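Long-range contacts in 3,5-epimerase/4-reductase (Arabidopsis thaliana, PDB 4QQR), which epimerises dTDP-4-dehydro-6-deoxy-glucose at C3' and C5' and reduces the product with NADPH, yielding dTDP-beta-L-rhamnose: residues 164-169 / 219-224; 170-175 / 199-204. All coordinates share one frame; numbering follows the deposited sequence.

Contact 1: 164-169 / 219-224; sequences LRVRMP and YNFTNP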
loop_
_atom_site.group_PDB
_atom_site.type_symbol
_atom_site.label_atom_id
_atom_site.label_comp_id
_atom_site.label_asym_id
_atom_site.label_seq_id
_atom_site.Cartn_x
_atom_site.Cartn_y
_atom_site.Cartn_z
ATOM N N LEU A 164 14.002 -1.322 8.848
ATOM C CA LEU A 164 15.007 -2.362 9.041
ATOM C C LEU A 164 14.543 -3.684 8.405
ATOM O O LEU A 164 13.487 -4.228 8.775
ATOM C CB LEU A 164 15.298 -2.551 10.540
ATOM C CG LEU A 164 16.322 -1.637 11.240
ATOM C CD1 LEU A 164 16.437 -0.319 10.557
ATOM C CD2 LEU A 164 15.974 -1.403 12.702
ATOM N N ARG A 165 15.322 -4.192 7.446
ATOM C CA ARG A 165 14.993 -5.461 6.804
ATOM C C ARG A 165 15.576 -6.633 7.592
ATOM O O ARG A 165 16.758 -6.981 7.441
ATOM C CB ARG A 165 15.482 -5.489 5.358
ATOM C CG ARG A 165 14.946 -4.358 4.479
ATOM C CD ARG A 165 15.276 -4.632 3.018
ATOM N NE ARG A 165 14.752 -3.642 2.081
ATOM C CZ ARG A 165 15.409 -3.205 1.007
ATOM N NH1 ARG A 165 16.628 -3.655 0.742
ATOM N NH2 ARG A 165 14.848 -2.308 0.202
ATOM N N VAL A 166 14.741 -7.231 8.439
ATOM C CA VAL A 166 15.106 -8.406 9.231
ATOM C C VAL A 166 14.758 -9.653 8.429
ATOM O O VAL A 166 13.692 -9.712 7.816
ATOM C CB VAL A 166 14.353 -8.407 10.591
ATOM C CG1 VAL A 166 14.357 -9.790 11.249
ATOM C CG2 VAL A 166 14.927 -7.354 11.521
ATOM N N ARG A 167 15.673 -10.624 8.399
ATOM C CA ARG A 167 15.432 -11.917 7.741
ATOM C C ARG A 167 15.699 -13.046 8.730
ATOM O O ARG A 167 16.614 -12.944 9.551
ATOM C CB ARG A 167 16.345 -12.119 6.527
ATOM C CG ARG A 167 16.112 -11.214 5.324
ATOM C CD ARG A 167 15.684 -12.001 4.091
ATOM N NE ARG A 167 16.594 -13.088 3.790
ATOM C CZ ARG A 167 16.274 -14.156 3.067
ATOM N NH1 ARG A 167 15.067 -14.292 2.556
ATOM N NH2 ARG A 167 17.171 -15.092 2.859
ATOM N N MET A 168 14.892 -14.107 8.626
ATOM C CA MET A 168 14.995 -15.319 9.452
ATOM C C MET A 168 15.560 -15.098 10.851
ATOM O O MET A 168 16.629 -15.630 11.163
ATOM C CB MET A 168 15.862 -16.365 8.738
ATOM C CG MET A 168 15.220 -16.958 7.491
ATOM S SD MET A 168 16.424 -17.252 6.176
ATOM C CE MET A 168 15.659 -18.636 5.338
ATOM N N PRO A 169 14.855 -14.322 11.699
ATOM C CA PRO A 169 15.441 -13.903 12.989
ATOM C C PRO A 169 15.857 -15.089 13.864
ATOM O O PRO A 169 15.178 -16.125 13.852
ATOM C CB PRO A 169 14.320 -13.100 13.648
ATOM C CG PRO A 169 13.059 -13.521 12.937
ATOM C CD PRO A 169 13.449 -13.909 11.553
ATOM N N TYR A 219 17.613 0.255 5.969
ATOM C CA TYR A 219 18.828 -0.517 6.211
ATOM C C TYR A 219 18.535 -2.002 6.101
ATOM O O TYR A 219 17.621 -2.511 6.759
ATOM C CB TYR A 219 19.423 -0.248 7.595
ATOM C CG TYR A 219 20.030 1.114 7.779
ATOM C CD1 TYR A 219 19.220 2.227 7.985
ATOM C CD2 TYR A 219 21.410 1.298 7.767
ATOM C CE1 TYR A 219 19.760 3.493 8.167
ATOM C CE2 TYR A 219 21.963 2.565 7.945
ATOM C CZ TYR A 219 21.124 3.661 8.146
ATOM O OH TYR A 219 21.616 4.935 8.332
ATOM N N ASN A 220 19.298 -2.680 5.247
ATOM C CA ASN A 220 19.414 -4.127 5.290
ATOM C C ASN A 220 19.905 -4.450 6.694
ATOM O O ASN A 220 20.868 -3.848 7.169
ATOM C CB ASN A 220 20.414 -4.629 4.229
ATOM C CG ASN A 220 19.831 -4.654 2.804
ATOM O OD1 ASN A 220 18.612 -4.647 2.594
ATOM N ND2 ASN A 220 20.716 -4.709 1.824
ATOM N N PHE A 221 19.229 -5.371 7.372
ATOM C CA PHE A 221 19.440 -5.570 8.811
ATOM C C PHE A 221 19.664 -7.053 9.134
ATOM O O PHE A 221 19.060 -7.618 10.045
ATOM C CB PHE A 221 18.258 -4.984 9.623
ATOM C CG PHE A 221 18.642 -4.516 11.005
ATOM C CD1 PHE A 221 19.564 -3.501 11.173
ATOM C CD2 PHE A 221 18.092 -5.095 12.131
ATOM C CE1 PHE A 221 19.930 -3.071 12.425
ATOM C CE2 PHE A 221 18.461 -4.663 13.390
ATOM C CZ PHE A 221 19.383 -3.647 13.526
ATOM N N THR A 222 20.539 -7.674 8.355
ATOM C CA THR A 222 20.946 -9.045 8.567
ATOM C C THR A 222 22.438 -8.940 8.753
ATOM O O THR A 222 23.022 -7.926 8.397
ATOM C CB THR A 222 20.625 -9.909 7.352
ATOM O OG1 THR A 222 20.962 -9.199 6.153
ATOM C CG2 THR A 222 19.156 -10.210 7.311
ATOM N N ASN A 223 23.044 -9.961 9.349
ATOM C CA ASN A 223 24.491 -9.998 9.513
ATOM C C ASN A 223 25.134 -10.165 8.160
ATOM O O ASN A 223 24.525 -10.742 7.258
ATOM C CB ASN A 223 24.906 -11.155 10.420
ATOM C CG ASN A 223 24.463 -10.955 11.837
ATOM O OD1 ASN A 223 23.292 -11.134 12.152
ATOM N ND2 ASN A 223 25.391 -10.581 12.708
ATOM N N PRO A 224 26.351 -9.630 7.996
ATOM C CA PRO A 224 27.102 -9.816 6.746
ATOM C C PRO A 224 27.294 -11.295 6.415
ATOM O O PRO A 224 27.418 -12.103 7.328
ATOM C CB PRO A 224 28.437 -9.134 7.043
ATOM C CG PRO A 224 28.097 -8.058 8.021
ATOM C CD PRO A 224 26.956 -8.596 8.860
#
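Leu164 and Arg165 pair with Tyr219 and Asn220 as parallel strand neighbours, joining strand 161-166 to 217-220, an outermost strand of the parallel Rossmann-fold sheet within this chain. Two backbone bonds fix the register: Arg165 N gives a nearly straight bond to Tyr219 O at 2.9 Å, and Phe221 N gives a more bent one to Arg165 O at 3.0 Å. On the face bearing Leu164 and Tyr219, Leu164 CG sits over one face of the Phe221 ring, 3.8 Å from its centroid and 15° off the normal, a CH-pi contact. Phe221 CG is anti to the backbone N (chi1 -151°), which turns the ring beneath Leu164, while Val166 CG2 meets its edge at CD2, 3.9 Å away. On the other face, Arg165 runs extended from CG to NE, and its NH1 donates a hydrogen bond to Asn220 OD1 at 2.9 Å, tilted from the carbonyl plane, with the guanidinium and amide planes 43° apart. Glu152 forms a salt bridge with Arg165 NE, and the backbone oxygens of Phe131 and Asp268 accept from Asn220 ND2. The buried Arg165 charge is thus probably offset by Glu152, with the Asn220 carbonyl adding a neutral acceptor.

Contact 2: 170-175 / 199-204; sequences ISSDLT and ILDELL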
loop_
_atom_site.group_PDB
_atom_site.type_symbol
_atom_site.label_atom_id
_atom_site.label_comp_id
_atom_site.label_asym_id
_atom_site.label_seq_id
_atom_site.Cartn_x
_atom_site.Cartn_y
_atom_site.Cartn_z
ATOM N N ILE A 170 16.963 -14.923 14.595
ATOM C CA ILE A 170 17.603 -15.995 15.387
ATOM C C ILE A 170 18.037 -15.513 16.773
ATOM O O ILE A 170 18.510 -14.392 16.934
ATOM C CB ILE A 170 18.845 -16.545 14.643
ATOM C CG1 ILE A 170 18.450 -17.663 13.678
ATOM C CG2 ILE A 170 19.922 -17.026 15.610
ATOM C CD1 ILE A 170 19.567 -18.065 12.748
ATOM N N SER A 171 17.887 -16.367 17.774
ATOM C CA SER A 171 18.144 -15.974 19.151
ATOM C C SER A 171 19.030 -16.989 19.872
ATOM O O SER A 171 19.151 -18.136 19.440
ATOM C CB SER A 171 16.815 -15.840 19.895
ATOM O OG SER A 171 17.002 -15.627 21.274
ATOM N N SER A 172 19.636 -16.554 20.975
ATOM C CA SER A 172 20.337 -17.450 21.878
ATOM C C SER A 172 19.336 -18.335 22.645
ATOM O O SER A 172 19.712 -19.324 23.257
ATOM C CB SER A 172 21.185 -16.649 22.860
ATOM O OG SER A 172 20.349 -15.954 23.763
ATOM N N ASP A 173 18.059 -17.970 22.602
ATOM C CA ASP A 173 17.003 -18.740 23.252
ATOM C C ASP A 173 16.505 -19.827 22.294
ATOM O O ASP A 173 15.625 -19.586 21.461
ATOM C CB ASP A 173 15.854 -17.800 23.643
ATOM C CG ASP A 173 14.846 -18.441 24.590
ATOM O OD1 ASP A 173 14.819 -18.047 25.779
ATOM O OD2 ASP A 173 14.069 -19.313 24.144
ATOM N N LEU A 174 17.069 -21.025 22.404
ATOM C CA LEU A 174 16.754 -22.086 21.451
ATOM C C LEU A 174 15.420 -22.788 21.727
ATOM O O LEU A 174 15.061 -23.747 21.041
ATOM C CB LEU A 174 17.896 -23.103 21.384
ATOM C CG LEU A 174 19.156 -22.626 20.650
ATOM C CD1 LEU A 174 20.229 -23.706 20.680
ATOM C CD2 LEU A 174 18.852 -22.200 19.199
ATOM N N THR A 175 14.691 -22.299 22.727
ATOM C CA THR A 175 13.440 -22.912 23.141
ATOM C C THR A 175 12.266 -22.227 22.463
ATOM O O THR A 175 11.122 -22.694 22.541
ATOM C CB THR A 175 13.259 -22.823 24.669
ATOM O OG1 THR A 175 13.304 -21.452 25.079
ATOM C CG2 THR A 175 14.369 -23.587 25.381
ATOM N N ILE A 199 20.927 -12.036 13.482
ATOM C CA ILE A 199 21.146 -12.497 14.855
ATOM C C ILE A 199 20.603 -11.471 15.839
ATOM O O ILE A 199 21.278 -10.491 16.154
ATOM C CB ILE A 199 22.624 -12.719 15.170
ATOM C CG1 ILE A 199 23.272 -13.636 14.141
ATOM C CG2 ILE A 199 22.757 -13.297 16.564
ATOM C CD1 ILE A 199 22.602 -14.967 14.054
ATOM N N LEU A 200 19.376 -11.685 16.312
ATOM C CA LEU A 200 18.700 -10.697 17.169
ATOM C C LEU A 200 19.520 -10.259 18.385
ATOM O O LEU A 200 19.481 -9.101 18.770
ATOM C CB LEU A 200 17.339 -11.210 17.638
ATOM C CG LEU A 200 16.296 -11.493 16.563
ATOM C CD1 LEU A 200 15.025 -12.046 17.194
ATOM C CD2 LEU A 200 16.017 -10.235 15.726
ATOM N N ASP A 201 20.255 -11.190 18.986
ATOM C CA ASP A 201 21.054 -10.900 20.173
ATOM C C ASP A 201 22.123 -9.849 19.904
ATOM O O ASP A 201 22.405 -9.024 20.771
ATOM C CB ASP A 201 21.716 -12.180 20.695
ATOM C CG ASP A 201 20.721 -13.145 21.289
ATOM O OD1 ASP A 201 20.735 -13.312 22.525
ATOM O OD2 ASP A 201 19.918 -13.727 20.522
ATOM N N GLU A 202 22.730 -9.893 18.718
ATOM C CA GLU A 202 23.685 -8.862 18.309
ATOM C C GLU A 202 23.005 -7.626 17.696
ATOM O O GLU A 202 23.356 -6.493 18.024
ATOM C CB GLU A 202 24.708 -9.422 17.328
ATOM C CG GLU A 202 25.693 -8.375 16.843
ATOM C CD GLU A 202 26.652 -8.922 15.798
ATOM O OE1 GLU A 202 26.362 -10.011 15.253
ATOM O OE2 GLU A 202 27.692 -8.277 15.525
ATOM N N LEU A 203 22.027 -7.866 16.821
ATOM C CA LEU A 203 21.451 -6.812 15.992
ATOM C C LEU A 203 20.424 -5.927 16.713
ATOM O O LEU A 203 20.344 -4.716 16.458
ATOM C CB LEU A 203 20.842 -7.402 14.717
ATOM C CG LEU A 203 21.673 -7.320 13.432
ATOM C CD1 LEU A 203 22.249 -5.919 13.278
ATOM C CD2 LEU A 203 22.767 -8.345 13.439
ATOM N N LEU A 204 19.650 -6.517 17.620
ATOM C CA LEU A 204 18.691 -5.727 18.391
ATOM C C LEU A 204 19.327 -4.624 19.238
ATOM O O LEU A 204 18.824 -3.509 19.272
ATOM C CB LEU A 204 17.751 -6.604 19.222
ATOM C CG LEU A 204 16.642 -7.246 18.391
ATOM C CD1 LEU A 204 15.543 -7.843 19.261
ATOM C CD2 LEU A 204 16.070 -6.217 17.434
#
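Ile170, Ser171 and Ser172 run past the first turn of helix 200-212 and are held to it mainly by polar bonds. The backbone supplies one: Leu200 N, directly after the N-cap position at Ile199, donates to Ile170 O at 2.9 Å, lying in the carbonyl plane; Ile170 and Ile199 form a single bridge here. The Asp201 carboxylate supplies two more. Its OD2 accepts from Ser172 N at 2.9 Å, met from above the carboxylate plane, whereas OD1 takes the Ser172 hydroxyl on its syn side but well out of that plane, OG also at 2.9 Å. Ser172 OG lies between its backbone N and carbonyl carbon (chi1 70°), a torsion that lets amide and hydroxyl grip separate oxygens of one carboxylate. An alanine at Asp201 would probably leave both Ser172 donors without these acceptors and weaken the tie of the loop to the helix. Within the loop, Ser171 OG accepts from Asp173 N at 2.9 Å with a nearly straight N-H (169°), closing an ST turn. Apolar contact is confined to the isoleucines, Ile170 CG2 meeting Ile199 CD1 at 3.7 Å. Around this junction, helix 23-34 brings Trp23, an NADPH-binding residue by similarity, against Ser171 and Leu200. Phe180 and Ile181 of helix 180-186 and Val290 of helix 282-291 pack on Ile170, placing the loop that leaves strand 161-166 among three helices.

Contacts 1 and 2 both use the chain leaving strand 161-166: contact 1 pairs its end with strand 217-220, and contact 2 ties the following loop to helix 200-212, which leads into that strand. The touching residues of contact 1 are all buried and its centre lies about 6 Å from that of the chain, whereas contact 2, centred about 11 Å out, includes partly exposed Ser172 and Asp201. Their chemistry follows: strand pairing, a phenylalanine ring packed by aliphatic side chains and a buried guanidinium in the first, a carboxylate holding loop donors in the second. Asn223 joins them, since its OD1 lies 2.9 Å from Ile199 N, a probable hydrogen bond, while Phe221 CZ packs on Leu203 O.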